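Local coordinates for surface layer protein (Geobacillus stearothermophilus, PDB 4UID) that probably self-assembles into the crystalline surface layer that coats the bacterial cell, the part here being two Ig-like domains from the interior of the longer chain, at residues L12-K17 against N34-G39; G39-T44 against V82-P87; L43-K48 against Y64-L69; T89-V94 against T102-V107. All coordinates share one frame; numbering follows the deposited sequence.

Contact 1 of 4, residues L12-K17 against N34-G39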
loop_
_atom_site.group_PDB
_atom_site.type_symbol
_atom_site.label_atom_id
_atom_site.label_comp_id
_atom_site.label_asym_id
_atom_site.label_seq_id
_atom_site.Cartn_x
_atom_site.Cartn_y
_atom_site.Cartn_z
ATOM N N LEU A 12 -3.333 2.892 18.438
ATOM C CA LEU A 12 -2.284 2.191 17.731
ATOM C C LEU A 12 -1.350 3.213 17.078
ATOM O O LEU A 12 -1.822 4.170 16.449
ATOM C CB LEU A 12 -2.925 1.285 16.691
ATOM C CG LEU A 12 -2.093 0.604 15.615
ATOM C CD1 LEU A 12 -1.106 -0.411 16.192
ATOM C CD2 LEU A 12 -3.077 -0.044 14.658
ATOM N N THR A 13 -0.036 3.020 17.227
ATOM C CA THR A 13 0.955 4.006 16.753
ATOM C C THR A 13 2.234 3.440 16.144
ATOM O O THR A 13 2.565 2.271 16.302
ATOM C CB THR A 13 1.396 4.999 17.868
ATOM O OG1 THR A 13 1.971 4.285 18.975
ATOM C CG2 THR A 13 0.245 5.899 18.337
ATOM N N LYS A 14 2.943 4.316 15.446
ATOM C CA LYS A 14 4.305 4.108 14.995
ATOM C C LYS A 14 4.817 5.531 14.867
ATOM O O LYS A 14 4.204 6.332 14.150
ATOM C CB LYS A 14 4.327 3.405 13.633
ATOM C CG LYS A 14 5.640 2.728 13.257
ATOM C CD LYS A 14 5.503 2.004 11.925
ATOM C CE LYS A 14 6.781 1.283 11.507
ATOM N NZ LYS A 14 7.007 1.352 10.024
ATOM N N ASP A 15 5.893 5.854 15.597
ATOM C CA ASP A 15 6.583 7.154 15.512
ATOM C C ASP A 15 5.608 8.320 15.814
ATOM O O ASP A 15 5.508 9.301 15.058
ATOM C CB ASP A 15 7.306 7.259 14.144
ATOM C CG ASP A 15 7.889 8.639 13.863
ATOM O OD1 ASP A 15 8.755 9.100 14.639
ATOM O OD2 ASP A 15 7.482 9.258 12.848
ATOM N N ASN A 16 4.864 8.169 16.912
ATOM C CA ASN A 16 3.880 9.168 17.387
ATOM C C ASN A 16 2.669 9.452 16.497
ATOM O O ASN A 16 1.811 10.260 16.866
ATOM C CB ASN A 16 4.553 10.497 17.748
ATOM C CG ASN A 16 5.574 10.351 18.850
ATOM O OD1 ASN A 16 5.469 9.470 19.715
ATOM N ND2 ASN A 16 6.572 11.227 18.834
ATOM N N LYS A 17 2.606 8.802 15.337
ATOM C CA LYS A 17 1.470 8.925 14.421
ATOM C C LYS A 17 0.434 7.846 14.727
ATOM O O LYS A 17 0.802 6.711 15.024
ATOM C CB LYS A 17 1.938 8.802 12.964
ATOM C CG LYS A 17 2.942 9.858 12.523
ATOM C CD LYS A 17 2.244 11.078 11.947
ATOM C CE LYS A 17 2.978 12.361 12.310
ATOM N NZ LYS A 17 4.369 12.398 11.780
ATOM N N ASN A 34 -0.273 8.430 3.782
ATOM C CA ASN A 34 1.186 8.445 3.713
ATOM C C ASN A 34 1.762 7.409 4.671
ATOM O O ASN A 34 1.387 7.379 5.850
ATOM C CB ASN A 34 1.736 9.848 3.995
ATOM C CG ASN A 34 1.761 10.715 2.749
ATOM O OD1 ASN A 34 2.314 10.324 1.724
ATOM N ND2 ASN A 34 1.153 11.890 2.828
ATOM N N GLN A 35 2.643 6.548 4.151
ATOM C CA GLN A 35 3.209 5.439 4.920
ATOM C C GLN A 35 4.149 5.928 5.999
ATOM O O GLN A 35 4.926 6.867 5.768
ATOM C CB GLN A 35 3.957 4.459 4.019
ATOM C CG GLN A 35 4.394 3.207 4.759
ATOM C CD GLN A 35 5.056 2.167 3.890
ATOM O OE1 GLN A 35 5.271 2.369 2.699
ATOM N NE2 GLN A 35 5.379 1.030 4.491
ATOM N N ILE A 36 4.071 5.282 7.168
ATOM C CA ILE A 36 5.021 5.501 8.270
ATOM C C ILE A 36 6.143 4.453 8.204
ATOM O O ILE A 36 5.883 3.239 8.231
ATOM C CB ILE A 36 4.348 5.492 9.678
ATOM C CG1 ILE A 36 2.973 6.177 9.656
ATOM C CG2 ILE A 36 5.269 6.132 10.721
ATOM C CD1 ILE A 36 2.038 5.727 10.762
ATOM N N SER A 37 7.380 4.941 8.117
ATOM C CA SER A 37 8.566 4.085 8.031
ATOM C C SER A 37 9.470 4.226 9.249
ATOM O O SER A 37 10.246 3.319 9.572
ATOM C CB SER A 37 9.321 4.374 6.741
ATOM O OG SER A 37 8.508 4.038 5.625
ATOM N N SER A 38 9.350 5.362 9.927
ATOM C CA SER A 38 10.030 5.582 11.197
ATOM C C SER A 38 9.312 4.859 12.342
ATOM O O SER A 38 8.105 4.606 12.276
ATOM C CB SER A 38 10.160 7.084 11.484
ATOM O OG SER A 38 11.244 7.641 10.755
ATOM N N GLY A 39 10.075 4.517 13.375
ATOM C CA GLY A 39 9.524 3.943 14.596
ATOM C C GLY A 39 9.256 2.464 14.493
ATOM O O GLY A 39 9.434 1.858 13.432
#
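A type I' beta turn, K14 to K17, ends the strand 6-14 and turns K14, D15 and K17 toward the loop that bends back from I36 to G39. Paired backbone bonds close the turn, K14 N to K17 O and K17 N to K14 O, each 3.2 Å. K14 and I36 carry the largest shares of the contact. K14 has CG anti to the backbone N (chi1 -161°), which sends an almost fully extended chain along the inside of the loop until it bends at its last torsion. On the way CG lies 3.3 Å from S38 O and CE 3.3 Å from G39 O, and the ammonium NZ ends 2.8 Å from I36 O. That hydrogen bond reaches the carbonyl at a C=O...N angle of 126°, from a position 41° out of its plane, above the group. The lysine thus spans the bend of the loop, methylenes against two carbonyls and charge on a third. I36 supplies the apolar half: its CG2 branch faces the root of K14, and CD1 sits 3.8 Å from K17 CB, although the rest of K17 leads away. I36 also rests on V19 and bonds through its backbone to A28. Beside the lysine, the carboxylate carbon CG of D15 lies 3.6 Å from S38 CB, a plain packing contact. D15 and N16 both have positive phi, the left-handed pair of central residues characteristic of a type I' turn in a two-residue beta hairpin, here linking strands 6-14 and 17-18.

Contact 2 of 4, residues G39-T44 against V82-P87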
loop_
_atom_site.group_PDB
_atom_site.type_symbol
_atom_site.label_atom_id
_atom_site.label_comp_id
_atom_site.label_asym_id
_atom_site.label_seq_id
_atom_site.Cartn_x
_atom_site.Cartn_y
_atom_site.Cartn_z
ATOM N N GLY A 39 10.075 4.517 13.375
ATOM C CA GLY A 39 9.524 3.943 14.596
ATOM C C GLY A 39 9.256 2.464 14.493
ATOM O O GLY A 39 9.434 1.858 13.432
ATOM N N THR A 40 8.867 1.883 15.620
ATOM C CA THR A 40 8.369 0.515 15.662
ATOM C C THR A 40 6.868 0.631 15.878
ATOM O O THR A 40 6.395 1.648 16.401
ATOM C CB THR A 40 9.029 -0.372 16.771
ATOM O OG1 THR A 40 8.388 -0.168 18.041
ATOM C CG2 THR A 40 10.554 -0.131 16.904
ATOM N N LEU A 41 6.129 -0.398 15.462
ATOM C CA LEU A 41 4.674 -0.452 15.636
ATOM C C LEU A 41 4.274 -0.899 17.037
ATOM O O LEU A 41 4.658 -1.975 17.517
ATOM C CB LEU A 41 4.029 -1.359 14.579
ATOM C CG LEU A 41 2.498 -1.446 14.499
ATOM C CD1 LEU A 41 1.921 -0.220 13.823
ATOM C CD2 LEU A 41 2.102 -2.672 13.706
ATOM N N THR A 42 3.465 -0.065 17.669
ATOM C CA THR A 42 3.066 -0.274 19.045
ATOM C C THR A 42 1.606 0.148 19.325
ATOM O O THR A 42 0.943 0.747 18.478
ATOM C CB THR A 42 4.072 0.430 19.997
ATOM O OG1 THR A 42 3.879 -0.044 21.324
ATOM C CG2 THR A 42 3.941 1.968 19.970
ATOM N N LEU A 43 1.107 -0.198 20.502
ATOM C CA LEU A 43 -0.032 0.501 21.088
ATOM C C LEU A 43 0.502 1.454 22.158
ATOM O O LEU A 43 1.406 1.086 22.931
ATOM C CB LEU A 43 -1.000 -0.474 21.731
ATOM C CG LEU A 43 -1.478 -1.592 20.822
ATOM C CD1 LEU A 43 -1.417 -2.929 21.554
ATOM C CD2 LEU A 43 -2.856 -1.287 20.235
ATOM N N THR A 44 -0.032 2.675 22.189
ATOM C CA THR A 44 0.292 3.633 23.237
ATOM C C THR A 44 -0.920 3.681 24.167
ATOM O O THR A 44 -2.055 3.396 23.742
ATOM C CB THR A 44 0.681 5.024 22.658
ATOM O OG1 THR A 44 1.620 4.849 21.595
ATOM C CG2 THR A 44 1.350 5.924 23.703
ATOM N N VAL A 82 3.606 -4.477 18.412
ATOM C CA VAL A 82 2.580 -5.046 17.512
ATOM C C VAL A 82 3.123 -5.576 16.165
ATOM O O VAL A 82 3.829 -4.858 15.439
ATOM C CB VAL A 82 1.461 -4.014 17.239
ATOM C CG1 VAL A 82 0.309 -4.639 16.464
ATOM C CG2 VAL A 82 0.949 -3.416 18.540
ATOM N N THR A 83 2.793 -6.832 15.845
ATOM C CA THR A 83 3.018 -7.371 14.488
ATOM C C THR A 83 1.770 -8.124 13.947
ATOM O O THR A 83 1.278 -9.079 14.577
ATOM C CB THR A 83 4.268 -8.289 14.380
ATOM O OG1 THR A 83 4.094 -9.381 15.272
ATOM C CG2 THR A 83 5.613 -7.540 14.686
ATOM N N PRO A 84 1.255 -7.692 12.779
ATOM C CA PRO A 84 0.130 -8.390 12.129
ATOM C C PRO A 84 0.501 -9.763 11.533
ATOM O O PRO A 84 1.637 -9.962 11.111
ATOM C CB PRO A 84 -0.300 -7.424 11.033
ATOM C CG PRO A 84 0.907 -6.611 10.753
ATOM C CD PRO A 84 1.705 -6.518 12.013
ATOM N N ILE A 85 -0.461 -10.688 11.491
ATOM C CA ILE A 85 -0.238 -12.027 10.917
ATOM C C ILE A 85 -1.008 -12.262 9.614
ATOM O O ILE A 85 -0.389 -12.399 8.575
ATOM C CB ILE A 85 -0.505 -13.164 11.921
ATOM C CG1 ILE A 85 0.323 -12.954 13.185
ATOM C CG2 ILE A 85 -0.187 -14.521 11.284
ATOM C CD1 ILE A 85 -0.246 -13.678 14.379
ATOM N N VAL A 86 -2.334 -12.350 9.679
ATOM C CA VAL A 86 -3.181 -12.417 8.475
ATOM C C VAL A 86 -4.296 -11.347 8.561
ATOM O O VAL A 86 -4.508 -10.781 9.639
ATOM C CB VAL A 86 -3.742 -13.846 8.209
ATOM C CG1 VAL A 86 -2.633 -14.884 8.215
ATOM C CG2 VAL A 86 -4.816 -14.234 9.210
ATOM N N PRO A 87 -4.974 -11.027 7.433
ATOM C CA PRO A 87 -6.159 -10.150 7.533
ATOM C C PRO A 87 -7.275 -10.669 8.460
ATOM O O PRO A 87 -7.465 -11.881 8.584
ATOM C CB PRO A 87 -6.668 -10.049 6.079
ATOM C CG PRO A 87 -5.770 -10.911 5.258
ATOM C CD PRO A 87 -4.506 -11.104 6.040
#
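V82 wedges its two methyls between the side chains of L41 and L43, one on each. With CG1 anti to the backbone N (chi1 -173°), that branch meets L41 CD2 at 3.8 Å while CG2 is left to face strand 41-44. CG2 approaches L43 CG at 3.8 Å, the two side chains meeting at about a right angle, and it also lies 3.7 Å from T42 C, so the methyl packs on the peptide link as well as on the leucine. The CD2 methyl of L41 also reaches P84 CD at 4.2 Å, two residues on from V82. One backbone hydrogen bond joins the segments: V82 N to L41 O, 2.9 Å, with an N-H...O angle of 150° and the donor lying above the carbonyl plane. The strands then part, their directions 124° apart, so strand 82-84 leaves strand 41-44 steeply after this single meeting. Strand 74-76 pairs with 82-84 and sets L74 against V82 and P84. Next to 41-44 runs strand 6-14, with L12 against L41, while L22 of strand 21-22 touches both L41 and P84.

Contact 3 of 4, residues L43-K48 against Y64-L69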
loop_
_atom_site.group_PDB
_atom_site.type_symbol
_atom_site.label_atom_id
_atom_site.label_comp_id
_atom_site.label_asym_id
_atom_site.label_seq_id
_atom_site.Cartn_x
_atom_site.Cartn_y
_atom_site.Cartn_z
ATOM N N LEU A 43 1.107 -0.198 20.502
ATOM C CA LEU A 43 -0.032 0.501 21.088
ATOM C C LEU A 43 0.502 1.454 22.158
ATOM O O LEU A 43 1.406 1.086 22.931
ATOM C CB LEU A 43 -1.000 -0.474 21.731
ATOM C CG LEU A 43 -1.478 -1.592 20.822
ATOM C CD1 LEU A 43 -1.417 -2.929 21.554
ATOM C CD2 LEU A 43 -2.856 -1.287 20.235
ATOM N N THR A 44 -0.032 2.675 22.189
ATOM C CA THR A 44 0.292 3.633 23.237
ATOM C C THR A 44 -0.920 3.681 24.167
ATOM O O THR A 44 -2.055 3.396 23.742
ATOM C CB THR A 44 0.681 5.024 22.658
ATOM O OG1 THR A 44 1.620 4.849 21.595
ATOM C CG2 THR A 44 1.350 5.924 23.703
ATOM N N ALA A 45 -0.661 3.984 25.442
ATOM C CA ALA A 45 -1.695 4.100 26.476
ATOM C C ALA A 45 -1.328 5.149 27.529
ATOM O O ALA A 45 -0.190 5.199 28.029
ATOM C CB ALA A 45 -1.977 2.747 27.126
ATOM N N LYS A 46 -2.302 6.002 27.834
ATOM C CA LYS A 46 -2.188 6.983 28.899
ATOM C C LYS A 46 -3.278 6.720 29.919
ATOM O O LYS A 46 -4.318 6.124 29.590
ATOM C CB LYS A 46 -2.239 8.399 28.341
ATOM C CG LYS A 46 -0.856 8.918 27.987
ATOM C CD LYS A 46 -0.881 10.037 26.952
ATOM C CE LYS A 46 0.357 9.956 26.062
ATOM N NZ LYS A 46 0.505 11.112 25.136
ATOM N N PHE A 47 -3.005 7.113 31.165
ATOM C CA PHE A 47 -3.896 6.856 32.302
ATOM C C PHE A 47 -3.984 8.064 33.219
ATOM O O PHE A 47 -3.045 8.865 33.294
ATOM C CB PHE A 47 -3.429 5.656 33.136
ATOM C CG PHE A 47 -3.084 4.444 32.331
ATOM C CD1 PHE A 47 -1.781 4.262 31.840
ATOM C CD2 PHE A 47 -4.044 3.482 32.063
ATOM C CE1 PHE A 47 -1.453 3.150 31.084
ATOM C CE2 PHE A 47 -3.718 2.362 31.317
ATOM C CZ PHE A 47 -2.425 2.196 30.827
ATOM N N LYS A 48 -5.122 8.182 33.910
ATOM C CA LYS A 48 -5.328 9.164 34.984
ATOM C C LYS A 48 -5.600 8.463 36.320
ATOM O O LYS A 48 -5.979 7.291 36.333
ATOM C CB LYS A 48 -6.457 10.130 34.629
ATOM C CG LYS A 48 -6.015 11.303 33.774
ATOM C CD LYS A 48 -7.199 11.944 33.068
ATOM C CE LYS A 48 -6.803 13.247 32.392
ATOM N NZ LYS A 48 -7.742 13.570 31.286
ATOM N N TYR A 64 2.066 -1.387 33.480
ATOM C CA TYR A 64 0.935 -1.841 32.647
ATOM C C TYR A 64 1.309 -2.836 31.523
ATOM O O TYR A 64 2.365 -2.720 30.893
ATOM C CB TYR A 64 0.092 -0.637 32.145
ATOM C CG TYR A 64 0.844 0.380 31.309
ATOM C CD1 TYR A 64 1.726 1.302 31.894
ATOM C CD2 TYR A 64 0.663 0.432 29.928
ATOM C CE1 TYR A 64 2.418 2.227 31.112
ATOM C CE2 TYR A 64 1.347 1.354 29.138
ATOM C CZ TYR A 64 2.225 2.242 29.729
ATOM O OH TYR A 64 2.898 3.135 28.929
ATOM N N THR A 65 0.420 -3.806 31.293
ATOM C CA THR A 65 0.613 -4.871 30.282
ATOM C C THR A 65 -0.464 -4.933 29.169
ATOM O O THR A 65 -1.643 -4.654 29.414
ATOM C CB THR A 65 0.671 -6.258 30.950
ATOM O OG1 THR A 65 -0.535 -6.471 31.707
ATOM C CG2 THR A 65 1.902 -6.364 31.849
ATOM N N PHE A 66 -0.044 -5.326 27.962
ATOM C CA PHE A 66 -0.930 -5.475 26.796
ATOM C C PHE A 66 -1.171 -6.948 26.437
ATOM O O PHE A 66 -0.264 -7.780 26.544
ATOM C CB PHE A 66 -0.341 -4.748 25.592
ATOM C CG PHE A 66 -0.242 -3.247 25.757
ATOM C CD1 PHE A 66 0.864 -2.658 26.384
ATOM C CD2 PHE A 66 -1.241 -2.403 25.253
ATOM C CE1 PHE A 66 0.963 -1.269 26.515
ATOM C CE2 PHE A 66 -1.141 -1.013 25.381
ATOM C CZ PHE A 66 -0.041 -0.447 26.018
ATOM N N GLU A 67 -2.404 -7.254 26.029
ATOM C CA GLU A 67 -2.830 -8.607 25.624
ATOM C C GLU A 67 -3.441 -8.556 24.228
ATOM O O GLU A 67 -4.089 -7.576 23.865
ATOM C CB GLU A 67 -3.900 -9.200 26.570
ATOM C CG GLU A 67 -3.859 -8.744 28.027
ATOM C CD GLU A 67 -2.841 -9.505 28.864
ATOM O OE1 GLU A 67 -3.163 -10.659 29.257
ATOM O OE2 GLU A 67 -1.726 -8.955 29.125
ATOM N N SER A 68 -3.249 -9.615 23.449
ATOM C CA SER A 68 -4.015 -9.795 22.231
ATOM C C SER A 68 -5.057 -10.866 22.461
ATOM O O SER A 68 -4.732 -12.015 22.742
ATOM C CB SER A 68 -3.112 -10.150 21.053
ATOM O OG SER A 68 -3.903 -10.470 19.916
ATOM N N LEU A 69 -6.317 -10.491 22.335
ATOM C CA LEU A 69 -7.389 -11.468 22.466
ATOM C C LEU A 69 -7.569 -12.289 21.212
ATOM O O LEU A 69 -8.334 -13.239 21.205
ATOM C CB LEU A 69 -8.711 -10.807 22.857
ATOM C CG LEU A 69 -8.769 -9.868 24.071
ATOM C CD1 LEU A 69 -10.239 -9.622 24.394
ATOM C CD2 LEU A 69 -7.998 -10.356 25.306
#
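F47 drives the edge of its ring into one face of Y64. CE1 of F47 sits 3.5 Å above the plane of the Y64 ring, over its centre, and the edge-to-face pair has its centroids 4.8 Å apart with planes at 66°. Y64 offers that face because its CG lies between the backbone N and the carbonyl carbon (chi1 59°), which swings the ring across toward strand 43-48. A45, with just a methyl, leaves room for both aromatics of the other segment: its CB is 3.9 Å from F66 CZ and 4.1 Å from Y64 CE2. F66 CZ in turn lies at the edge of the Y64 ring, in its plane. Further along, F66 CE2 meets L43 CB at 3.7 Å and F66 CD2 meets L43 CD1 at 3.7 Å, as the leucine and the phenylalanine slide past each other in opposite directions. The interface is mainly apolar and aromatic; the Y64 hydroxyl lies near A45 O without bonding to it. In the next shell F47 and Y96 form a second edge-to-face pair, V94 touches F66, and L10 of the adjoining strand 6-14 touches A45. Nearest CA atoms stay 8.3 Å apart or more, at L43 and F66, a separation filled by inward-pointing residues at every second position. Such layers from two facing sheets are the core of an Ig-like beta sandwich.

Contact 4 of 4, residues T89-V94 against T102-V107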
loop_
_atom_site.group_PDB
_atom_site.type_symbol
_atom_site.label_atom_id
_atom_site.label_comp_id
_atom_site.label_asym_id
_atom_site.label_seq_id
_atom_site.Cartn_x
_atom_site.Cartn_y
_atom_site.Cartn_z
ATOM N N THR A 89 -9.990 -9.161 12.093
ATOM C CA THR A 89 -10.185 -8.196 13.177
ATOM C C THR A 89 -9.724 -8.791 14.482
ATOM O O THR A 89 -10.123 -9.891 14.859
ATOM C CB THR A 89 -11.662 -7.728 13.281
ATOM O OG1 THR A 89 -11.991 -6.916 12.146
ATOM C CG2 THR A 89 -11.921 -6.897 14.552
ATOM N N ALA A 90 -8.878 -8.048 15.171
ATOM C CA ALA A 90 -8.427 -8.450 16.487
ATOM C C ALA A 90 -8.882 -7.455 17.559
ATOM O O ALA A 90 -8.925 -6.244 17.316
ATOM C CB ALA A 90 -6.909 -8.596 16.493
ATOM N N LEU A 91 -9.217 -7.971 18.739
ATOM C CA LEU A 91 -9.465 -7.125 19.888
ATOM C C LEU A 91 -8.260 -7.103 20.784
ATOM O O LEU A 91 -7.784 -8.125 21.260
ATOM C CB LEU A 91 -10.697 -7.573 20.656
ATOM C CG LEU A 91 -12.027 -7.293 19.965
ATOM C CD1 LEU A 91 -13.080 -8.186 20.599
ATOM C CD2 LEU A 91 -12.407 -5.822 20.068
ATOM N N VAL A 92 -7.770 -5.900 20.999
ATOM C CA VAL A 92 -6.583 -5.647 21.791
ATOM C C VAL A 92 -6.963 -5.112 23.199
ATOM O O VAL A 92 -7.984 -4.437 23.337
ATOM C CB VAL A 92 -5.641 -4.750 20.949
ATOM C CG1 VAL A 92 -5.240 -3.451 21.638
ATOM C CG2 VAL A 92 -4.452 -5.566 20.462
ATOM N N LYS A 93 -6.163 -5.446 24.224
ATOM C CA LYS A 93 -6.432 -5.082 25.633
ATOM C C LYS A 93 -5.239 -4.536 26.447
ATOM O O LYS A 93 -4.152 -5.125 26.447
ATOM C CB LYS A 93 -7.039 -6.268 26.369
ATOM C CG LYS A 93 -7.576 -5.915 27.745
ATOM C CD LYS A 93 -8.704 -6.850 28.130
ATOM C CE LYS A 93 -8.623 -7.216 29.599
ATOM N NZ LYS A 93 -9.612 -8.271 29.954
ATOM N N VAL A 94 -5.459 -3.421 27.151
ATOM C CA VAL A 94 -4.460 -2.878 28.096
ATOM C C VAL A 94 -4.894 -3.162 29.545
ATOM O O VAL A 94 -6.096 -3.151 29.840
ATOM C CB VAL A 94 -4.134 -1.371 27.827
ATOM C CG1 VAL A 94 -5.278 -0.446 28.242
ATOM C CG2 VAL A 94 -2.822 -0.946 28.485
ATOM N N THR A 102 -10.323 -2.048 25.968
ATOM C CA THR A 102 -10.329 -2.850 24.743
ATOM C C THR A 102 -10.528 -1.953 23.504
ATOM O O THR A 102 -11.423 -1.097 23.498
ATOM C CB THR A 102 -11.464 -3.921 24.821
ATOM O OG1 THR A 102 -11.222 -4.797 25.927
ATOM C CG2 THR A 102 -11.572 -4.768 23.553
ATOM N N ILE A 103 -9.709 -2.135 22.462
ATOM C CA ILE A 103 -9.983 -1.502 21.148
ATOM C C ILE A 103 -9.931 -2.522 20.002
ATOM O O ILE A 103 -9.229 -3.525 20.115
ATOM C CB ILE A 103 -9.113 -0.233 20.842
ATOM C CG1 ILE A 103 -7.609 -0.555 20.804
ATOM C CG2 ILE A 103 -9.454 0.912 21.800
ATOM C CD1 ILE A 103 -6.699 0.553 20.286
ATOM N N PRO A 104 -10.701 -2.283 18.910
ATOM C CA PRO A 104 -10.522 -3.137 17.734
ATOM C C PRO A 104 -9.297 -2.716 16.927
ATOM O O PRO A 104 -8.860 -1.560 16.992
ATOM C CB PRO A 104 -11.801 -2.917 16.914
ATOM C CG PRO A 104 -12.672 -2.016 17.726
ATOM C CD PRO A 104 -11.782 -1.303 18.694
ATOM N N VAL A 105 -8.723 -3.679 16.216
ATOM C CA VAL A 105 -7.616 -3.450 15.299
ATOM C C VAL A 105 -7.935 -4.288 14.074
ATOM O O VAL A 105 -8.331 -5.464 14.182
ATOM C CB VAL A 105 -6.241 -3.878 15.863
ATOM C CG1 VAL A 105 -5.110 -3.245 15.069
ATOM C CG2 VAL A 105 -6.077 -3.508 17.328
ATOM N N THR A 106 -7.787 -3.666 12.913
ATOM C CA THR A 106 -8.094 -4.306 11.653
ATOM C C THR A 106 -6.789 -4.466 10.906
ATOM O O THR A 106 -6.039 -3.493 10.755
ATOM C CB THR A 106 -9.089 -3.458 10.821
ATOM O OG1 THR A 106 -10.215 -3.102 11.635
ATOM C CG2 THR A 106 -9.598 -4.228 9.605
ATOM N N VAL A 107 -6.521 -5.701 10.472
ATOM C CA VAL A 107 -5.467 -5.989 9.495
ATOM C C VAL A 107 -6.135 -6.158 8.139
ATOM O O VAL A 107 -7.090 -6.926 7.991
ATOM C CB VAL A 107 -4.705 -7.271 9.840
ATOM C CG1 VAL A 107 -3.578 -7.494 8.852
ATOM C CG2 VAL A 107 -4.178 -7.224 11.267
#
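T102 opens the pairing opposite K93, a non-hydrogen-bonded antiparallel pair. Its CG2 lies 3.7 Å from L91 CD2 on the outer face, and its CA sends a CA-H...O contact to V92 O at 3.2 Å. I103 is the hydrogen-bonded partner of V92: I103 N gives to V92 O at 3.0 Å, tilted 23° from the carbonyl plane, and V92 N returns to I103 O at 2.9 Å, almost straight at 170°. I103 CG1 stands between its backbone N and carbonyl carbon (chi1 61°), which sets it beside V92 CG1 at 3.8 Å, both side chains pointing the same way into the domain. P104 follows opposite L91, whose CD2 leans over toward it; a proline lacks an N-H, and this non-hydrogen-bonded place in an outermost strand asks none of it for the hairpin. V105 pairs with A90 through two bonds, V105 N to A90 O and A90 N to V105 O, both 2.8 Å and both entering nearly along the C=O axis. On the inner face, beside the small A90, V105 CG2 crosses to V92 CB at 3.9 Å, in the next pair on that face. T106 then faces T89 with its side chain back on the outer face, and V107 continues the ladder to G88. The segments form the hairpin of strands 88-96 and 99-107. On the other flank of 88-96 runs strand 65-68, while L10 and L12 of strand 6-14 pack against I103 and V105, and L43 of strand 41-48 against V92.

How the contacts relate
From the N terminus, contact 1 closes the loop that leaves strand 6-14 and returns at 34-39, and G39 passes straight on into contact 2. Contacts 2 and 3 both start on strand 41-48, sharing L43 and T44; the shorter excursion to 64-69 falls within the longer one to 82-87. Contact 4 follows as a local hairpin, and none of the loops cross. Strand 6-14 joins 41-48 through T13 and T42, linking contacts 1 and 2 in one sheet. In the other, E67 bonds to K93, linking contacts 3 and 4. L43 against V92 bridges the two sheets, so together the four tie one Ig-like domain.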